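Local coordinates for protein putative prolyl-tRNA synthetase (Leishmania major, PDB 5XIL) that probably attaches L-proline to its cognate tRNA at the expense of ATP, through a class II synthetase core joined to anticodon-binding and C-terminal zinc-binding domains, at residues A42-K47 with V288-V293; F237-D242 with T254-Q259; R331-D336 with N345-K350. One frame throughout, in Å; residues are numbered along the deposited sequence. Where two conformers were deposited one is given.

Interaction 1 is buried between helix 40-60 and the loop leading into strand 293-297; without a hydrogen bond between the segments, it relies on a CH-pi contact, valine packing and a carbonyl oxygen at a ring edge. Interaction 3 lies in the anticodon-binding domain, partly buried, and is polar: the D333 carboxylate, gripped by R335 in the loop after the strand, takes the indole N-H of W347 in the helix. The two touch where V293 O lies 3.0 Å from R331 N on neighbouring parallel strands. Interaction 2 stands apart in the class II core domain, about 39 Å from interaction 3 between nearest atoms; largely buried, with K239 exposed at its margin, it mixes apolar contact with a bridging water.

Interaction 1: A42-K47 with V288-V293; sequences AYYVWK and VASTQV
Y44 holds CG anti to its backbone N (chi1 -173°), which carries the phenol ring off helix 40-60 and lays it against the backbone of S290; in V45 the same kind of torsion sets CG1 anti to N, so that both methyls face V288. The Y44 ring receives S290 CA over one face, a CH-pi contact with the carbon 3.8 Å from the ring centroid and 21° off the normal. S290 CB follows along the root of the ring, 3.8 Å from Y44 CG. At the rim of the same ring, near its plane, V288 O approaches Y44 CD2 to 3.3 Å, so one aromatic side chain is met on a face and at an edge by residues two apart.

One step along the helix, V45 and V288 cross obliquely. V288 CG2, in the crowded position between its backbone N and carbonyl carbon, lies 4.0 Å from V45 CG2 and equally close to V45 CG1. M272 of helix 267-276 touches both valines, while E58 of the second subunit packs on Y44, placing the contact beside the dimer interface.

No hydrogen bond joins the two segments: the helix and the connection into strand 293-297 of the anticodon-binding domain fit by shape, and the attraction probably comes from dispersion, with some help from the carbonyl oxygen at the polarised ring edge.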
loop_
_atom_site.group_PDB
_atom_site.type_symbol
_atom_site.label_atom_id
_atom_site.label_comp_id
_atom_site.label_asym_id
_atom_site.label_seq_id
_atom_site.Cartn_x
_atom_site.Cartn_y
_atom_site.Cartn_z
ATOM N N ALA A 42 -6.658 -14.217 2.745
ATOM C CA ALA A 42 -5.228 -14.205 2.588
ATOM C C ALA A 42 -4.615 -12.824 2.266
ATOM O O ALA A 42 -3.574 -12.433 2.806
ATOM C CB ALA A 42 -4.822 -15.200 1.544
ATOM N N TYR A 43 -5.215 -12.097 1.325
ATOM C CA TYR A 43 -4.717 -10.774 0.965
ATOM C C TYR A 43 -4.559 -9.789 2.140
ATOM O O TYR A 43 -3.610 -9.013 2.171
ATOM C CB TYR A 43 -5.550 -10.117 -0.165
ATOM C CG TYR A 43 -4.752 -9.005 -0.818
ATOM C CD1 TYR A 43 -3.765 -9.303 -1.778
ATOM C CD2 TYR A 43 -4.837 -7.689 -0.374
ATOM C CE1 TYR A 43 -2.990 -8.289 -2.339
ATOM C CE2 TYR A 43 -4.059 -6.672 -0.948
ATOM C CZ TYR A 43 -3.150 -7.014 -1.938
ATOM O OH TYR A 43 -2.337 -6.066 -2.463
ATOM N N TYR A 44 -5.483 -9.826 3.094
ATOM C CA TYR A 44 -5.416 -8.970 4.289
ATOM C C TYR A 44 -4.076 -9.136 4.940
ATOM O O TYR A 44 -3.487 -8.166 5.461
ATOM C CB TYR A 44 -6.489 -9.301 5.302
ATOM C CG TYR A 44 -6.520 -8.344 6.408
ATOM C CD1 TYR A 44 -7.134 -7.110 6.237
ATOM C CD2 TYR A 44 -5.965 -8.654 7.649
ATOM C CE1 TYR A 44 -7.146 -6.173 7.284
ATOM C CE2 TYR A 44 -5.947 -7.750 8.697
ATOM C CZ TYR A 44 -6.535 -6.505 8.507
ATOM O OH TYR A 44 -6.551 -5.611 9.511
ATOM N N VAL A 45 -3.563 -10.378 4.902
ATOM C CA VAL A 45 -2.221 -10.608 5.477
ATOM C C VAL A 45 -1.122 -9.746 4.782
ATOM O O VAL A 45 -0.351 -9.115 5.431
ATOM C CB VAL A 45 -1.853 -12.100 5.481
ATOM C CG1 VAL A 45 -0.509 -12.269 6.083
ATOM C CG2 VAL A 45 -2.903 -12.903 6.218
ATOM N N TRP A 46 -1.137 -9.723 3.451
ATOM C CA TRP A 46 -0.236 -8.927 2.618
ATOM C C TRP A 46 -0.467 -7.457 2.887
ATOM O O TRP A 46 0.476 -6.734 3.148
ATOM C CB TRP A 46 -0.377 -9.300 1.154
ATOM C CG TRP A 46 0.748 -8.696 0.337
ATOM C CD1 TRP A 46 0.608 -7.750 -0.595
ATOM C CD2 TRP A 46 2.181 -8.929 0.471
ATOM N NE1 TRP A 46 1.858 -7.395 -1.109
ATOM C CE2 TRP A 46 2.833 -8.086 -0.441
ATOM C CE3 TRP A 46 2.953 -9.725 1.289
ATOM C CZ2 TRP A 46 4.237 -8.074 -0.597
ATOM C CZ3 TRP A 46 4.320 -9.743 1.128
ATOM C CH2 TRP A 46 4.957 -8.921 0.203
ATOM N N LYS A 47 -1.719 -7.056 3.027
ATOM C CA LYS A 47 -2.002 -5.627 3.354
ATOM C C LYS A 47 -1.322 -5.234 4.678
ATOM O O LYS A 47 -0.730 -4.180 4.779
ATOM C CB LYS A 47 -3.491 -5.417 3.456
ATOM C CG LYS A 47 -3.835 -3.993 3.476
ATOM C CD LYS A 47 -5.332 -3.879 3.779
ATOM C CE LYS A 47 -5.984 -2.786 2.956
ATOM N NZ LYS A 47 -7.410 -2.637 3.393
ATOM N N VAL A 288 -2.803 -10.533 11.964
ATOM C CA VAL A 288 -3.074 -10.391 10.540
ATOM C C VAL A 288 -4.387 -11.038 10.163
ATOM O O VAL A 288 -4.655 -11.321 9.021
ATOM C CB VAL A 288 -1.889 -10.984 9.681
ATOM C CG1 VAL A 288 -0.621 -10.218 9.902
ATOM C CG2 VAL A 288 -1.682 -12.483 9.951
ATOM N N ALA A 289 -5.223 -11.289 11.146
ATOM C CA ALA A 289 -6.522 -11.896 10.907
ATOM C C ALA A 289 -7.551 -10.808 10.520
ATOM O O ALA A 289 -7.781 -9.879 11.298
ATOM C CB ALA A 289 -7.027 -12.690 12.118
ATOM N N SER A 290 -8.131 -10.972 9.334
ATOM C CA SER A 290 -9.025 -9.975 8.805
ATOM C C SER A 290 -10.231 -9.847 9.754
ATOM O O SER A 290 -10.732 -8.737 9.999
ATOM C CB SER A 290 -9.518 -10.419 7.443
ATOM O OG SER A 290 -10.352 -9.427 6.968
ATOM N N THR A 291 -10.725 -10.991 10.188
ATOM C CA THR A 291 -11.636 -11.099 11.330
ATOM C C THR A 291 -10.889 -11.753 12.475
ATOM O O THR A 291 -10.384 -12.838 12.326
ATOM C CB THR A 291 -12.898 -11.862 10.979
ATOM O OG1 THR A 291 -13.562 -11.114 9.979
ATOM C CG2 THR A 291 -13.836 -12.063 12.204
ATOM N N GLN A 292 -10.883 -11.097 13.634
ATOM C CA GLN A 292 -10.171 -11.603 14.811
ATOM C C GLN A 292 -11.140 -12.378 15.732
ATOM O O GLN A 292 -10.759 -13.344 16.400
ATOM C CB GLN A 292 -9.596 -10.427 15.540
ATOM C CG GLN A 292 -8.376 -9.797 14.851
ATOM C CD GLN A 292 -7.878 -8.572 15.572
ATOM O OE1 GLN A 292 -8.655 -7.699 15.960
ATOM N NE2 GLN A 292 -6.584 -8.518 15.819
ATOM N N VAL A 293 -12.382 -11.938 15.728
ATOM C CA VAL A 293 -13.427 -12.558 16.573
ATOM C C VAL A 293 -14.679 -12.735 15.779
ATOM O O VAL A 293 -15.195 -11.795 15.181
ATOM C CB VAL A 293 -13.749 -11.696 17.809
ATOM C CG1 VAL A 293 -14.845 -12.363 18.645
ATOM C CG2 VAL A 293 -12.521 -11.278 18.584
#

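Interaction 2: F237-D242 with T254-Q259; sequences FGKMFD and TLIPWQ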
loop_
_atom_site.group_PDB
_atom_site.type_symbol
_atom_site.label_atom_id
_atom_site.label_comp_id
_atom_site.label_asym_id
_atom_site.label_seq_id
_atom_site.Cartn_x
_atom_site.Cartn_y
_atom_site.Cartn_z
ATOM N N PHE A 237 28.170 -4.130 -8.672
ATOM C CA PHE A 237 27.283 -3.582 -9.656
ATOM C C PHE A 237 27.632 -2.213 -10.133
ATOM O O PHE A 237 27.296 -1.852 -11.249
ATOM C CB PHE A 237 25.849 -3.581 -9.161
ATOM C CG PHE A 237 25.209 -4.934 -9.261
ATOM C CD1 PHE A 237 24.785 -5.422 -10.491
ATOM C CD2 PHE A 237 25.091 -5.760 -8.147
ATOM C CE1 PHE A 237 24.189 -6.674 -10.601
ATOM C CE2 PHE A 237 24.483 -7.000 -8.262
ATOM C CZ PHE A 237 24.023 -7.455 -9.481
ATOM N N GLY A 238 28.303 -1.457 -9.290
ATOM C CA GLY A 238 28.742 -0.130 -9.684
ATOM C C GLY A 238 29.760 -0.257 -10.788
ATOM O O GLY A 238 29.762 0.508 -11.703
ATOM N N LYS A 239 30.609 -1.266 -10.700
ATOM C CA LYS A 239 31.550 -1.535 -11.754
ATOM C C LYS A 239 30.861 -1.934 -13.042
ATOM O O LYS A 239 31.168 -1.402 -14.085
ATOM C CB LYS A 239 32.491 -2.624 -11.313
ATOM C CG LYS A 239 33.281 -2.196 -10.115
ATOM C CD LYS A 239 34.055 -3.387 -9.597
ATOM C CE LYS A 239 34.786 -3.072 -8.309
ATOM N NZ LYS A 239 35.467 -4.329 -7.894
ATOM N N MET A 240 29.890 -2.827 -12.977
ATOM C CA MET A 240 29.140 -3.194 -14.186
ATOM C C MET A 240 28.454 -2.026 -14.876
ATOM O O MET A 240 28.434 -1.994 -16.093
ATOM C CB MET A 240 28.041 -4.234 -13.886
ATOM C CG MET A 240 28.425 -5.706 -13.677
ATOM S SD MET A 240 26.922 -6.734 -13.393
ATOM C CE MET A 240 25.974 -6.385 -14.861
ATOM N N PHE A 241 27.860 -1.098 -14.104
ATOM C CA PHE A 241 26.925 -0.095 -14.607
ATOM C C PHE A 241 27.531 1.295 -14.571
ATOM O O PHE A 241 26.869 2.268 -14.827
ATOM C CB PHE A 241 25.616 -0.122 -13.797
ATOM C CG PHE A 241 24.768 -1.283 -14.141
ATOM C CD1 PHE A 241 23.920 -1.214 -15.233
ATOM C CD2 PHE A 241 24.862 -2.475 -13.432
ATOM C CE1 PHE A 241 23.128 -2.319 -15.601
ATOM C CE2 PHE A 241 24.079 -3.578 -13.802
ATOM C CZ PHE A 241 23.203 -3.495 -14.876
ATOM N N ASP A 242 28.832 1.354 -14.303
ATOM C CA ASP A 242 29.530 2.626 -14.338
ATOM C C ASP A 242 28.872 3.670 -13.406
ATOM O O ASP A 242 28.626 4.810 -13.841
ATOM C CB ASP A 242 29.599 3.106 -15.801
ATOM C CG ASP A 242 30.486 2.188 -16.664
ATOM O OD1 ASP A 242 31.621 1.891 -16.232
ATOM O OD2 ASP A 242 30.051 1.770 -17.749
ATOM N N THR A 254 38.157 8.535 -8.359
ATOM C CA THR A 254 36.755 8.129 -8.573
ATOM C C THR A 254 36.465 6.962 -7.662
ATOM O O THR A 254 37.307 6.080 -7.487
ATOM C CB THR A 254 36.591 7.718 -10.016
ATOM O OG1 THR A 254 37.011 8.819 -10.844
ATOM C CG2 THR A 254 35.171 7.472 -10.334
ATOM N N LEU A 255 35.317 7.010 -6.993
ATOM C CA LEU A 255 34.906 5.963 -6.045
ATOM C C LEU A 255 33.656 5.294 -6.612
ATOM O O LEU A 255 32.923 5.901 -7.424
ATOM C CB LEU A 255 34.572 6.526 -4.677
ATOM C CG LEU A 255 35.763 7.182 -3.950
ATOM C CD1 LEU A 255 35.341 7.701 -2.585
ATOM C CD2 LEU A 255 36.935 6.226 -3.830
ATOM N N ILE A 256 33.427 4.063 -6.144
ATOM C CA ILE A 256 32.215 3.337 -6.504
ATOM C C ILE A 256 31.342 3.141 -5.277
ATOM O O ILE A 256 31.817 2.774 -4.204
ATOM C CB ILE A 256 32.567 1.988 -7.107
ATOM C CG1 ILE A 256 33.491 2.234 -8.320
ATOM C CG2 ILE A 256 31.312 1.255 -7.582
ATOM C CD1 ILE A 256 33.878 0.984 -9.126
ATOM N N PRO A 257 30.037 3.443 -5.409
ATOM C CA PRO A 257 29.197 3.279 -4.226
ATOM C C PRO A 257 29.074 1.815 -3.831
ATOM O O PRO A 257 29.214 0.949 -4.695
ATOM C CB PRO A 257 27.824 3.718 -4.687
ATOM C CG PRO A 257 28.044 4.543 -5.872
ATOM C CD PRO A 257 29.322 4.055 -6.511
ATOM N N TRP A 258 28.723 1.607 -2.553
ATOM C CA TRP A 258 28.405 0.334 -1.981
ATOM C C TRP A 258 26.891 0.122 -2.029
ATOM O O TRP A 258 26.114 0.928 -1.496
ATOM C CB TRP A 258 28.937 0.316 -0.581
ATOM C CG TRP A 258 30.446 0.504 -0.551
ATOM C CD1 TRP A 258 31.137 1.716 -0.626
ATOM C CD2 TRP A 258 31.448 -0.526 -0.568
ATOM N NE1 TRP A 258 32.505 1.456 -0.671
ATOM C CE2 TRP A 258 32.718 0.110 -0.616
ATOM C CE3 TRP A 258 31.402 -1.915 -0.462
ATOM C CZ2 TRP A 258 33.918 -0.610 -0.592
ATOM C CZ3 TRP A 258 32.569 -2.619 -0.472
ATOM C CH2 TRP A 258 33.816 -1.968 -0.576
ATOM N N GLN A 259 26.469 -0.955 -2.674
ATOM C CA GLN A 259 25.076 -1.214 -2.905
ATOM C C GLN A 259 24.558 -2.445 -2.132
ATOM O O GLN A 259 25.292 -3.365 -1.759
ATOM C CB GLN A 259 24.842 -1.410 -4.416
ATOM C CG GLN A 259 24.910 -0.113 -5.176
ATOM C CD GLN A 259 24.769 -0.301 -6.647
ATOM O OE1 GLN A 259 25.760 -0.344 -7.398
ATOM N NE2 GLN A 259 23.547 -0.486 -7.075
HETATM O O HOH W 1 28.084 -0.902 -6.309
#
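Apolar contact between helix 236-241 and the irregular middle of strand 253-265 centres on I256, whose two branches divide the work. CG2, anti to the backbone N, comes to 3.6 Å from G238 CA; G238, having no side chain, lets CG2 rest directly on the helix backbone. The other branch, extended through chi2 -176°, brings CD1 across the start of the K239 side chain. CD1 is 3.4 Å from K239 CG, tighter than usual for two carbons, and the two chains cross at about a right angle. Beyond CG the lysine runs on fully extended.

Polar contact is indirect. Q259, extended beyond CG, directs OE1 to the helix, where it lies 3.7 Å from F237 CB; it is near G238 N too, but at too poor an angle for a hydrogen bond. A water settles between them instead. It lies 2.6 Å from Q259 OE1 and 2.7 Å from P257 O, within hydrogen-bonding distance of both, and accepts a weak bond from G238 N at 3.0 Å. One solvent molecule thus joins the first turn of the helix to both a side chain and a main-chain carbonyl in the break of the strand.

Aromatic packing continues the contact: F237 meets Y116 of helix 111-122 edge-to-face, and Q259 touches the same tyrosine.

D242, with positive phi, is the first residue to leave helical torsions, in a Schellman motif, and the chain returns through strand 245-247 to 253-265, a short helix and hairpin built onto the antiparallel sheet characteristic of the class II synthetase core.

Interaction 3: R331-D336 with N345-K350; sequences RCDLRD and NHWEVK
W347 sets the rim of its six-membered ring against one face of the R331 guanidinium, with CZ2 over its centre, 4.2 Å above its plane; the two planes are 59° apart, so the arginine face meets the ring rim. R331 is bent at chi3, and its NH2 donates to C332 O at 3.1 Å, in the carbonyl plane, which helps fix the guanidinium's rotation.

The direct bond between the segments comes from the five-membered ring of the indole, beside the same edge. W347 NE1 donates to D333 OD2 at 2.7 Å with an N-H...O angle of 163°; D333 OD2 accepts with its anti lone pair, the side away from OD1, while carboxylate and ring stand almost perpendicular at 88°. This ties the loop after strand 330-332 to helix 340-350 within the anticodon-binding domain, a mixed sheet flanked by helices, where W347 also packs on I294.

The syn lone pairs of D333 are taken by R335, which grips side-on: NE reaches D333 OD1 at 3.0 Å and NH2 reaches D333 OD2 at 2.7 Å in a salt bridge. D333 OD1 also accepts from R335 N, closing an Asx turn. Each carboxylate oxygen therefore has two donors, which probably favours the ionised acid. R335 NH2 then lies over one face of the H346 ring, 3.4 Å from H346 CD2, with the histidine at the edge of the guanidinium.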
loop_
_atom_site.group_PDB
_atom_site.type_symbol
_atom_site.label_atom_id
_atom_site.label_comp_id
_atom_site.label_asym_id
_atom_site.label_seq_id
_atom_site.Cartn_x
_atom_site.Cartn_y
_atom_site.Cartn_z
ATOM N N ARG A 331 -16.941 -9.674 13.967
ATOM C CA ARG A 331 -18.120 -9.741 13.164
ATOM C C ARG A 331 -19.033 -10.841 13.603
ATOM O O ARG A 331 -18.606 -11.734 14.314
ATOM C CB ARG A 331 -17.742 -9.862 11.713
ATOM C CG ARG A 331 -17.051 -11.056 11.272
ATOM C CD ARG A 331 -17.250 -11.138 9.753
ATOM N NE ARG A 331 -18.596 -11.632 9.497
ATOM C CZ ARG A 331 -19.069 -11.967 8.306
ATOM N NH1 ARG A 331 -18.293 -11.870 7.220
ATOM N NH2 ARG A 331 -20.327 -12.404 8.218
ATOM N N CYS A 332 -20.308 -10.774 13.171
ATOM C CA CYS A 332 -21.251 -11.847 13.378
ATOM C C CYS A 332 -21.495 -12.797 12.217
ATOM O O CYS A 332 -21.376 -12.435 11.091
ATOM C CB CYS A 332 -22.606 -11.244 13.756
ATOM S SG CYS A 332 -22.466 -10.231 15.181
ATOM N N ASP A 333 -21.824 -14.032 12.513
ATOM C CA ASP A 333 -22.299 -14.952 11.504
ATOM C C ASP A 333 -23.753 -15.305 11.890
ATOM O O ASP A 333 -23.981 -16.167 12.750
ATOM C CB ASP A 333 -21.449 -16.184 11.386
ATOM C CG ASP A 333 -21.775 -16.989 10.132
ATOM O OD1 ASP A 333 -22.918 -16.841 9.621
ATOM O OD2 ASP A 333 -20.910 -17.733 9.622
ATOM N N LEU A 334 -24.701 -14.605 11.291
ATOM C CA LEU A 334 -26.145 -14.825 11.571
ATOM C C LEU A 334 -26.854 -15.572 10.435
ATOM O O LEU A 334 -28.084 -15.484 10.290
ATOM C CB LEU A 334 -26.832 -13.483 11.810
ATOM C CG LEU A 334 -26.103 -12.564 12.797
ATOM C CD1 LEU A 334 -26.761 -11.209 12.840
ATOM C CD2 LEU A 334 -26.013 -13.134 14.181
ATOM N N ARG A 335 -26.113 -16.364 9.672
ATOM C CA ARG A 335 -26.727 -17.284 8.697
ATOM C C ARG A 335 -27.489 -18.426 9.354
ATOM O O ARG A 335 -26.958 -19.516 9.533
ATOM C CB ARG A 335 -25.620 -17.812 7.783
ATOM C CG ARG A 335 -24.985 -16.681 6.969
ATOM C CD ARG A 335 -23.870 -17.119 6.018
ATOM N NE ARG A 335 -22.780 -17.692 6.776
ATOM C CZ ARG A 335 -21.657 -18.196 6.264
ATOM N NH1 ARG A 335 -21.471 -18.213 4.950
ATOM N NH2 ARG A 335 -20.714 -18.709 7.076
ATOM N N ASP A 336 -28.748 -18.215 9.758
ATOM C CA ASP A 336 -29.425 -19.293 10.541
ATOM C C ASP A 336 -29.925 -20.481 9.708
ATOM O O ASP A 336 -30.383 -21.486 10.227
ATOM C CB ASP A 336 -30.551 -18.746 11.381
ATOM C CG ASP A 336 -31.729 -18.385 10.563
ATOM O OD1 ASP A 336 -31.671 -18.425 9.321
ATOM O OD2 ASP A 336 -32.735 -18.051 11.178
ATOM N N ASN A 345 -17.654 -24.692 12.342
ATOM C CA ASN A 345 -16.660 -25.401 11.500
ATOM C C ASN A 345 -16.030 -24.484 10.432
ATOM O O ASN A 345 -14.780 -24.490 10.235
ATOM C CB ASN A 345 -17.274 -26.617 10.790
ATOM C CG ASN A 345 -16.289 -27.252 9.794
ATOM O OD1 ASN A 345 -15.326 -27.974 10.183
ATOM N ND2 ASN A 345 -16.475 -26.953 8.546
ATOM N N HIS A 346 -16.887 -23.737 9.744
ATOM C CA HIS A 346 -16.512 -22.815 8.726
ATOM C C HIS A 346 -15.435 -21.840 9.209
ATOM O O HIS A 346 -14.426 -21.626 8.564
ATOM C CB HIS A 346 -17.743 -22.040 8.253
ATOM C CG HIS A 346 -17.441 -20.912 7.311
ATOM N ND1 HIS A 346 -17.185 -21.096 5.964
ATOM C CD2 HIS A 346 -17.406 -19.568 7.515
ATOM C CE1 HIS A 346 -16.971 -19.932 5.402
ATOM N NE2 HIS A 346 -17.111 -18.991 6.315
ATOM N N TRP A 347 -15.684 -21.192 10.342
ATOM C CA TRP A 347 -14.705 -20.255 10.942
ATOM C C TRP A 347 -13.508 -20.945 11.582
ATOM O O TRP A 347 -12.423 -20.347 11.652
ATOM C CB TRP A 347 -15.416 -19.335 11.951
ATOM C CG TRP A 347 -16.442 -18.429 11.210
ATOM C CD1 TRP A 347 -17.826 -18.560 11.181
ATOM C CD2 TRP A 347 -16.135 -17.358 10.299
ATOM N NE1 TRP A 347 -18.354 -17.632 10.361
ATOM C CE2 TRP A 347 -17.359 -16.870 9.805
ATOM C CE3 TRP A 347 -14.958 -16.730 9.909
ATOM C CZ2 TRP A 347 -17.437 -15.805 8.907
ATOM C CZ3 TRP A 347 -15.036 -15.629 9.012
ATOM C CH2 TRP A 347 -16.257 -15.194 8.528
ATOM N N GLU A 348 -13.688 -22.173 12.060
ATOM C CA GLU A 348 -12.576 -22.992 12.522
ATOM C C GLU A 348 -11.604 -23.241 11.400
ATOM O O GLU A 348 -10.387 -23.101 11.565
ATOM C CB GLU A 348 -13.065 -24.341 13.045
ATOM C CG GLU A 348 -11.963 -25.217 13.616
ATOM C CD GLU A 348 -12.521 -26.316 14.486
ATOM O OE1 GLU A 348 -12.934 -27.366 13.951
ATOM O OE2 GLU A 348 -12.586 -26.100 15.705
ATOM N N VAL A 349 -12.150 -23.633 10.260
ATOM C CA VAL A 349 -11.299 -23.928 9.140
ATOM C C VAL A 349 -10.526 -22.691 8.633
ATOM O O VAL A 349 -9.377 -22.778 8.156
ATOM C CB VAL A 349 -12.117 -24.570 8.017
ATOM C CG1 VAL A 349 -11.228 -24.743 6.787
ATOM C CG2 VAL A 349 -12.646 -25.938 8.502
ATOM N N LYS A 350 -11.169 -21.516 8.740
ATOM C CA LYS A 350 -10.547 -20.251 8.352
ATOM C C LYS A 350 -9.530 -19.844 9.336
ATOM O O LYS A 350 -8.614 -19.103 9.001
ATOM C CB LYS A 350 -11.569 -19.137 8.158
ATOM C CG LYS A 350 -12.432 -19.341 6.926
ATOM C CD LYS A 350 -13.595 -18.369 6.821
ATOM C CE LYS A 350 -13.098 -16.971 6.537
ATOM N NZ LYS A 350 -12.548 -16.983 5.138
#